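Local coordinates for SusD superfamily protein (Bacteroides vulgatus, PDB 3MYV), which probably binds polysaccharide at the outer membrane of this gut bacterium as a SusD-family protein, at residues 187-191 with 223-227; 20-24 with 184-188; 282-287 with 388-392. One frame throughout, in Å; residues are numbered along the deposited sequence. Where two conformers were deposited one is given.

Contact 1 (187-191 with 223-227); sequences MNKYA and SGSYA
Tyr190 and Tyr226 lean against each other obliquely, with ring centroids 5.0 Å apart and planes at 59°. One atom of Tyr226 does the touching: CE2 lies over a face of the Tyr190 ring, offset from its centre, and comes within 3.5 Å of Tyr190 CG. Both side chains point toward the other segment; in Tyr226, CG lies anti to the carbonyl carbon, which sends the ring out past Tyr190 as far as Asn188.

Asn188 reaches Tyr226 from the opposite direction. Its ND2 lies at the edge of the phenol ring, near the ring plane, and donates to Tyr226 OH at 3.0 Å with an N-H...O angle of 147°, while the amide plane is turned 76° from the ring. Asn188 is also the N-cap of helix 189-202: its OD1 accepts the capping bond from Ala191 N at 3.1 Å, nearly straight. ND2 is weakly bonded as well to the carbonyls of Glu180 and Glu181.

At the far end of Tyr190, water 1 joins its hydroxyl to OG of Ser225 in one of two conformers of that serine, so this bridge is less certain. Nearby, Ser223 OG accepts from Ser225 N at 3.1 Å, an ST turn where helix 206-223 gives way to loop; that hydroxyl is also bonded to the carbonyl of Asp219. Phe249 meets the Tyr226 ring edge-to-face, and Lys182 makes a cation-pi contact with it.

The start of one helix is thus tied to the exit of the next, in a fold whose family belongs to the TPR clan. Chemically, both the oxygen and the nitrogen of one buried amide are bonded, so the capping bond and the bond to Tyr226 together probably fix its flip.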
loop_
_atom_site.group_PDB
_atom_site.type_symbol
_atom_site.label_atom_id
_atom_site.label_comp_id
_atom_site.label_asym_id
_atom_site.label_seq_id
_atom_site.Cartn_x
_atom_site.Cartn_y
_atom_site.Cartn_z
HETATM N N MSE A 187 -3.193 8.934 -10.177
HETATM C CA MSE A 187 -2.809 9.853 -9.124
HETATM C C MSE A 187 -2.907 11.293 -9.636
HETATM O O MSE A 187 -2.496 11.591 -10.766
HETATM C CB MSE A 187 -1.361 9.572 -8.662
HETATM C CG MSE A 187 -1.252 8.299 -7.846
HETATM SE SE MSE A 187 0.433 8.027 -7.016
HETATM C CE MSE A 187 1.344 7.223 -8.507
ATOM N N ASN A 188 -3.419 12.169 -8.783
ATOM C CA ASN A 188 -3.343 13.614 -8.970
ATOM C C ASN A 188 -2.507 14.211 -7.830
ATOM O O ASN A 188 -1.920 13.475 -7.043
ATOM C CB ASN A 188 -4.736 14.251 -9.018
ATOM C CG ASN A 188 -5.488 14.148 -7.685
ATOM O OD1 ASN A 188 -5.051 13.467 -6.778
ATOM N ND2 ASN A 188 -6.616 14.846 -7.579
ATOM N N LYS A 189 -2.460 15.532 -7.740
ATOM C CA LYS A 189 -1.610 16.201 -6.733
ATOM C C LYS A 189 -1.974 15.774 -5.316
ATOM O O LYS A 189 -1.097 15.556 -4.482
ATOM C CB LYS A 189 -1.710 17.720 -6.886
ATOM C CG LYS A 189 -0.701 18.508 -6.057
ATOM C CD LYS A 189 -0.842 20.006 -6.374
ATOM C CE LYS A 189 0.008 20.827 -5.450
ATOM N NZ LYS A 189 0.187 22.175 -5.961
ATOM N N TYR A 190 -3.266 15.618 -5.038
ATOM C CA TYR A 190 -3.665 15.148 -3.724
ATOM C C TYR A 190 -3.120 13.771 -3.374
ATOM O O TYR A 190 -2.627 13.569 -2.259
ATOM C CB TYR A 190 -5.172 15.168 -3.568
ATOM C CG TYR A 190 -5.772 16.524 -3.371
ATOM C CD1 TYR A 190 -5.989 17.034 -2.088
ATOM C CD2 TYR A 190 -6.224 17.253 -4.454
ATOM C CE1 TYR A 190 -6.583 18.282 -1.910
ATOM C CE2 TYR A 190 -6.832 18.478 -4.293
ATOM C CZ TYR A 190 -7.003 18.988 -3.028
ATOM O OH TYR A 190 -7.609 20.205 -2.900
ATOM N N ALA A 191 -3.225 12.826 -4.309
ATOM C CA ALA A 191 -2.688 11.486 -4.160
ATOM C C ALA A 191 -1.209 11.528 -3.887
ATOM O O ALA A 191 -0.682 10.842 -2.976
ATOM C CB ALA A 191 -2.963 10.646 -5.461
ATOM N N SER A 223 -11.487 22.785 0.024
ATOM C CA SER A 223 -11.931 22.600 -1.357
ATOM C C SER A 223 -13.228 21.804 -1.470
ATOM O O SER A 223 -13.956 21.920 -2.464
ATOM C CB SER A 223 -10.828 21.900 -2.154
ATOM O OG SER A 223 -10.615 20.587 -1.649
ATOM N N GLY A 224 -13.497 20.964 -0.476
ATOM C CA GLY A 224 -14.589 19.993 -0.534
ATOM C C GLY A 224 -14.326 18.824 -1.468
ATOM O O GLY A 224 -15.226 18.029 -1.741
ATOM N N SER A 225 -13.085 18.683 -1.918
ATOM C CA SER A 225 -12.773 17.722 -2.970
ATOM C C SER A 225 -12.660 16.289 -2.483
ATOM O O SER A 225 -12.844 15.359 -3.274
ATOM C CB SER A 225 -11.522 18.158 -3.715
ATOM O OG SER A 225 -11.824 19.336 -4.436
ATOM N N TYR A 226 -12.374 16.122 -1.187
ATOM C CA TYR A 226 -12.364 14.819 -0.537
ATOM C C TYR A 226 -12.974 14.963 0.849
ATOM O O TYR A 226 -12.920 16.047 1.449
ATOM C CB TYR A 226 -10.959 14.249 -0.453
ATOM C CG TYR A 226 -10.306 14.111 -1.785
ATOM C CD1 TYR A 226 -10.477 12.955 -2.562
ATOM C CD2 TYR A 226 -9.514 15.148 -2.302
ATOM C CE1 TYR A 226 -9.852 12.835 -3.800
ATOM C CE2 TYR A 226 -8.906 15.037 -3.540
ATOM C CZ TYR A 226 -9.081 13.884 -4.289
ATOM O OH TYR A 226 -8.463 13.755 -5.506
ATOM N N ALA A 227 -13.608 13.894 1.327
ATOM C CA ALA A 227 -14.259 13.885 2.630
ATOM C C ALA A 227 -14.373 12.457 3.148
ATOM O O ALA A 227 -14.503 11.494 2.357
ATOM C CB ALA A 227 -15.665 14.517 2.520
HETATM O O HOH W 1 -9.489 20.473 -5.453
#

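Contact 2 (20-24 with 184-188); sequences VNGLY and NGRMN
The hydroxyl of Tyr24 is gripped by two residues: Met187 N donates to Tyr24 OH at 3.1 Å, nearly straight at 165°, and the same oxygen is hydrogen-bonded to the carboxylate of Glu112 on helix 103-128. Along the ring itself, the aliphatic part of Arg186 covers one face. CG of Arg186 stands 3.5 Å from the ring centroid and 13° off the normal, a CH-pi contact over the middle of that face. Gly185 O lies 3.5 Å from Tyr24 CD2.

Beyond CG the arginine chain bends at its third torsion, which brings the guanidinium to Val20 and Asn21. NH1 of Arg186 donates to Asn21 OD1 at 3.3 Å; it meets a lone pair in the carbonyl plane, but the 138° angle at the hydrogen makes this a bent bond. NH2 packs against CG1 of Val20 at 3.3 Å. The stronger charge partners are Glu112, paired with NE, and Asp17, paired with NH1, so the buried cation is probably neutralised by acids of two helices.

Replacing Tyr24 by an alanine would probably leave Met187 N without its acceptor and open a gap beside the Arg186 chain, whose CG would lose the ring face.

Helices 13-27 and 103-128 thus clasp the loop leading into helix 189-202, in the mainly helical part of a SusD-family, TPR-clan protein.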
loop_
_atom_site.group_PDB
_atom_site.type_symbol
_atom_site.label_atom_id
_atom_site.label_comp_id
_atom_site.label_asym_id
_atom_site.label_seq_id
_atom_site.Cartn_x
_atom_site.Cartn_y
_atom_site.Cartn_z
ATOM N N VAL A 20 1.514 7.442 -20.133
ATOM C CA VAL A 20 1.362 7.496 -18.668
ATOM C C VAL A 20 0.231 6.569 -18.249
ATOM O O VAL A 20 0.397 5.772 -17.320
ATOM C CB VAL A 20 1.173 8.954 -18.131
ATOM C CG1 VAL A 20 0.797 8.950 -16.637
ATOM C CG2 VAL A 20 2.466 9.764 -18.380
ATOM N N ASN A 21 -0.875 6.606 -18.997
ATOM C CA ASN A 21 -1.985 5.678 -18.783
ATOM C C ASN A 21 -1.527 4.198 -18.758
ATOM O O ASN A 21 -1.954 3.415 -17.893
ATOM C CB ASN A 21 -3.043 5.907 -19.868
ATOM C CG ASN A 21 -4.421 5.560 -19.413
ATOM O OD1 ASN A 21 -5.014 6.282 -18.624
ATOM N ND2 ASN A 21 -4.940 4.438 -19.901
ATOM N N GLY A 22 -0.641 3.834 -19.682
ATOM C CA GLY A 22 -0.069 2.473 -19.774
ATOM C C GLY A 22 0.708 2.039 -18.526
ATOM O O GLY A 22 0.780 0.850 -18.196
ATOM N N LEU A 23 1.314 2.997 -17.841
ATOM C CA LEU A 23 1.975 2.702 -16.564
ATOM C C LEU A 23 0.954 2.156 -15.554
ATOM O O LEU A 23 1.223 1.180 -14.852
ATOM C CB LEU A 23 2.673 3.931 -15.998
ATOM C CG LEU A 23 3.716 4.670 -16.848
ATOM C CD1 LEU A 23 4.164 5.934 -16.081
ATOM C CD2 LEU A 23 4.913 3.773 -17.224
ATOM N N TYR A 24 -0.236 2.755 -15.512
ATOM C CA TYR A 24 -1.265 2.263 -14.591
ATOM C C TYR A 24 -1.866 0.936 -15.045
ATOM O O TYR A 24 -2.160 0.072 -14.208
ATOM C CB TYR A 24 -2.357 3.285 -14.401
ATOM C CG TYR A 24 -1.904 4.558 -13.745
ATOM C CD1 TYR A 24 -1.382 5.600 -14.500
ATOM C CD2 TYR A 24 -2.012 4.727 -12.367
ATOM C CE1 TYR A 24 -1.009 6.809 -13.899
ATOM C CE2 TYR A 24 -1.638 5.900 -11.756
ATOM C CZ TYR A 24 -1.123 6.945 -12.522
ATOM O OH TYR A 24 -0.787 8.132 -11.933
ATOM N N ASN A 184 -9.895 9.714 -12.424
ATOM C CA ASN A 184 -10.197 8.504 -11.661
ATOM C C ASN A 184 -9.416 7.335 -12.222
ATOM O O ASN A 184 -9.471 7.085 -13.418
ATOM C CB ASN A 184 -11.701 8.176 -11.702
ATOM C CG ASN A 184 -12.552 9.134 -10.897
ATOM O OD1 ASN A 184 -12.104 9.766 -9.932
ATOM N ND2 ASN A 184 -13.828 9.196 -11.258
ATOM N N GLY A 185 -8.673 6.636 -11.363
ATOM C CA GLY A 185 -7.839 5.514 -11.797
ATOM C C GLY A 185 -6.361 5.905 -11.831
ATOM O O GLY A 185 -5.476 5.046 -12.007
ATOM N N ARG A 186 -6.082 7.197 -11.658
ATOM C CA ARG A 186 -4.710 7.690 -11.619
ATOM C C ARG A 186 -4.463 8.635 -10.433
ATOM O O ARG A 186 -5.403 9.085 -9.770
ATOM C CB ARG A 186 -4.371 8.364 -12.955
ATOM C CG ARG A 186 -4.430 7.396 -14.155
ATOM C CD ARG A 186 -4.450 8.075 -15.543
ATOM N NE ARG A 186 -3.350 9.003 -15.809
ATOM C CZ ARG A 186 -3.117 9.577 -16.998
ATOM N NH1 ARG A 186 -3.845 9.274 -18.064
ATOM N NH2 ARG A 186 -2.134 10.453 -17.142
HETATM N N MSE A 187 -3.193 8.934 -10.177
HETATM C CA MSE A 187 -2.809 9.853 -9.124
HETATM C C MSE A 187 -2.907 11.293 -9.636
HETATM O O MSE A 187 -2.496 11.591 -10.766
HETATM C CB MSE A 187 -1.361 9.572 -8.662
HETATM C CG MSE A 187 -1.252 8.299 -7.846
HETATM SE SE MSE A 187 0.433 8.027 -7.016
HETATM C CE MSE A 187 1.344 7.223 -8.507
ATOM N N ASN A 188 -3.419 12.169 -8.783
ATOM C CA ASN A 188 -3.343 13.614 -8.970
ATOM C C ASN A 188 -2.507 14.211 -7.830
ATOM O O ASN A 188 -1.920 13.475 -7.043
ATOM C CB ASN A 188 -4.736 14.251 -9.018
ATOM C CG ASN A 188 -5.488 14.148 -7.685
ATOM O OD1 ASN A 188 -5.051 13.467 -6.778
ATOM N ND2 ASN A 188 -6.616 14.846 -7.579
#

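Contact 3 (282-287 with 388-392); sequences KYAEQM and SKELV
Tyr283 and Lys389 meet where helix 281-288 packs on the end region of helix 380-391, in a SusD-family protein, the closest CA atoms (Met287 and Lys389) being 7.7 Å apart.

Two direct hydrogen bonds cross the contact. Tyr283 OH donates to Lys389 O at 2.9 Å, meeting a lone pair in the carbonyl plane at a C=O...O angle of 120°. The torsion chi1 of -176° sets the Tyr283 ring anti to its own backbone nitrogen and carries the hydroxyl across to the opposing helix. The second bond runs from Gln286 NE2 to Ser388 OG, 3.0 Å long and nearly straight, with the serine oxygen almost in the amide plane. Ser388 O lies at the edge of the Tyr283 ring, near its plane and 3.3 Å from CE1 of Tyr283. Ser388 OG is bonded as well to the carboxylate of Asp47, its strongest polar partner. Asp47, which lies outside both segments, also forms a salt bridge with Lys282 NZ, so one carboxylate serves both helices.

Apolar contacts meet the same ring. Val392 CG2 lies over one face of the Tyr283 ring, 4.2 Å from the centroid and 12° off the normal, a CH-pi approach, while its other methyl, CG1, packs near the hydroxyl end. Lys389 CA lies at the ring's edge, near its plane. The polar and apolar contacts together would probably restrict rotation of the ring. Further along, the selenium of Met287, a selenomethionine, rests near Lys389 CG in one of two conformers, a less certain contact, and Leu299 of strand 299-304 touches both Tyr283 and Met287.

Water mediates the last link. The Lys389 chain is extended beyond CG, and its NZ donates to water 2, which in turn donates to Gln286 O at 3.0 Å.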
loop_
_atom_site.group_PDB
_atom_site.type_symbol
_atom_site.label_atom_id
_atom_site.label_comp_id
_atom_site.label_asym_id
_atom_site.label_seq_id
_atom_site.Cartn_x
_atom_site.Cartn_y
_atom_site.Cartn_z
ATOM N N LYS A 282 -8.095 -13.066 16.088
ATOM C CA LYS A 282 -7.734 -11.849 16.822
ATOM C C LYS A 282 -8.469 -10.631 16.263
ATOM O O LYS A 282 -9.056 -9.869 17.019
ATOM C CB LYS A 282 -6.216 -11.633 16.794
ATOM C CG LYS A 282 -5.745 -10.300 17.351
ATOM C CD LYS A 282 -5.248 -9.352 16.239
ATOM C CE LYS A 282 -5.087 -7.931 16.754
ATOM N NZ LYS A 282 -4.679 -6.930 15.727
ATOM N N TYR A 283 -8.479 -10.456 14.951
ATOM C CA TYR A 283 -9.137 -9.296 14.379
ATOM C C TYR A 283 -10.665 -9.386 14.573
ATOM O O TYR A 283 -11.319 -8.419 14.957
ATOM C CB TYR A 283 -8.823 -9.133 12.900
ATOM C CG TYR A 283 -9.448 -7.864 12.324
ATOM C CD1 TYR A 283 -8.788 -6.641 12.415
ATOM C CD2 TYR A 283 -10.712 -7.876 11.745
ATOM C CE1 TYR A 283 -9.337 -5.488 11.912
ATOM C CE2 TYR A 283 -11.288 -6.710 11.263
ATOM C CZ TYR A 283 -10.580 -5.508 11.352
ATOM O OH TYR A 283 -11.135 -4.344 10.871
ATOM N N ALA A 284 -11.214 -10.564 14.329
ATOM C CA ALA A 284 -12.639 -10.772 14.464
ATOM C C ALA A 284 -13.085 -10.478 15.890
ATOM O O ALA A 284 -14.062 -9.754 16.107
ATOM C CB ALA A 284 -12.988 -12.180 14.070
ATOM N N GLU A 285 -12.353 -11.014 16.858
ATOM C CA GLU A 285 -12.650 -10.762 18.283
ATOM C C GLU A 285 -12.522 -9.297 18.701
ATOM O O GLU A 285 -13.362 -8.832 19.456
ATOM C CB GLU A 285 -11.772 -11.626 19.188
ATOM C CG GLU A 285 -12.184 -13.045 19.146
ATOM C CD GLU A 285 -11.311 -13.961 19.995
ATOM O OE1 GLU A 285 -10.284 -13.517 20.577
ATOM O OE2 GLU A 285 -11.680 -15.140 20.051
ATOM N N GLN A 286 -11.469 -8.619 18.233
ATOM C CA GLN A 286 -11.257 -7.155 18.399
ATOM C C GLN A 286 -12.563 -6.428 17.992
ATOM O O GLN A 286 -13.132 -5.632 18.767
ATOM C CB GLN A 286 -9.993 -6.692 17.557
ATOM C CG GLN A 286 -9.715 -5.118 17.284
ATOM C CD GLN A 286 -8.326 -4.758 16.545
ATOM O OE1 GLN A 286 -7.464 -4.118 17.138
ATOM N NE2 GLN A 286 -8.177 -5.114 15.254
HETATM N N MSE A 287 -13.081 -6.760 16.811
HETATM C CA MSE A 287 -14.208 -6.008 16.215
HETATM C C MSE A 287 -15.555 -6.390 16.818
HETATM O O MSE A 287 -16.416 -5.522 17.060
HETATM C CB MSE A 287 -14.320 -6.221 14.695
HETATM C CG MSE A 287 -13.240 -5.596 13.820
HETATM SE SE MSE A 287 -12.421 -3.982 14.475
HETATM C CE MSE A 287 -13.834 -2.713 14.204
ATOM N N SER A 388 -4.979 -0.906 12.444
ATOM C CA SER A 388 -5.425 -2.286 12.299
ATOM C C SER A 388 -6.910 -2.349 11.899
ATOM O O SER A 388 -7.293 -3.030 10.945
ATOM C CB SER A 388 -5.238 -3.027 13.606
ATOM O OG SER A 388 -5.832 -4.287 13.556
ATOM N N LYS A 389 -7.735 -1.636 12.673
ATOM C CA LYS A 389 -9.186 -1.596 12.464
ATOM C C LYS A 389 -9.559 -1.027 11.113
ATOM O O LYS A 389 -10.376 -1.596 10.370
ATOM C CB LYS A 389 -9.859 -0.737 13.546
ATOM C CG LYS A 389 -9.863 -1.322 14.969
ATOM C CD LYS A 389 -10.558 -0.401 15.952
ATOM C CE LYS A 389 -10.257 -0.809 17.405
ATOM N NZ LYS A 389 -11.180 -0.201 18.432
ATOM N N GLU A 390 -8.950 0.102 10.794
ATOM C CA GLU A 390 -9.346 0.891 9.631
ATOM C C GLU A 390 -8.844 0.328 8.307
ATOM O O GLU A 390 -9.542 0.400 7.311
ATOM C CB GLU A 390 -8.819 2.313 9.766
ATOM C CG GLU A 390 -9.287 3.263 8.666
ATOM C CD GLU A 390 -10.803 3.422 8.618
ATOM O OE1 GLU A 390 -11.430 3.648 9.695
ATOM O OE2 GLU A 390 -11.387 3.327 7.499
ATOM N N LEU A 391 -7.627 -0.201 8.296
ATOM C CA LEU A 391 -6.913 -0.454 7.028
ATOM C C LEU A 391 -6.760 -1.946 6.712
ATOM O O LEU A 391 -6.013 -2.306 5.794
ATOM C CB LEU A 391 -5.537 0.252 7.053
ATOM C CG LEU A 391 -5.575 1.781 7.181
ATOM C CD1 LEU A 391 -4.152 2.369 7.400
ATOM C CD2 LEU A 391 -6.213 2.413 5.951
ATOM N N VAL A 392 -7.502 -2.801 7.430
ATOM C CA VAL A 392 -7.514 -4.232 7.148
ATOM C C VAL A 392 -7.865 -4.479 5.677
ATOM O O VAL A 392 -8.787 -3.860 5.119
ATOM C CB VAL A 392 -8.474 -5.001 8.100
ATOM C CG1 VAL A 392 -9.985 -4.732 7.767
ATOM C CG2 VAL A 392 -8.158 -6.504 8.064
HETATM O O HOH W 2 -12.597 -2.687 18.481
#

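In the fold
Contacts 1 and 2 are both buried and overlap in sequence at Met187 and Asn188: Met187 and the residues just before it are held against helix 13-27 in contact 2, Asn188 and Tyr190 against the exit of helix 206-223 in contact 1. Their centres are about 15 Å apart. Contact 3 is only partly buried and lies across the chain's centre from contact 2, their centres about 31 Å apart; it joins two other helices. The chemistry differs accordingly. Contact 1 relies on paired phenols and a capping amide, contact 2 on a buried arginine probably compensated by acids, and contact 3 on tyrosine and glutamine bonds supplemented by water.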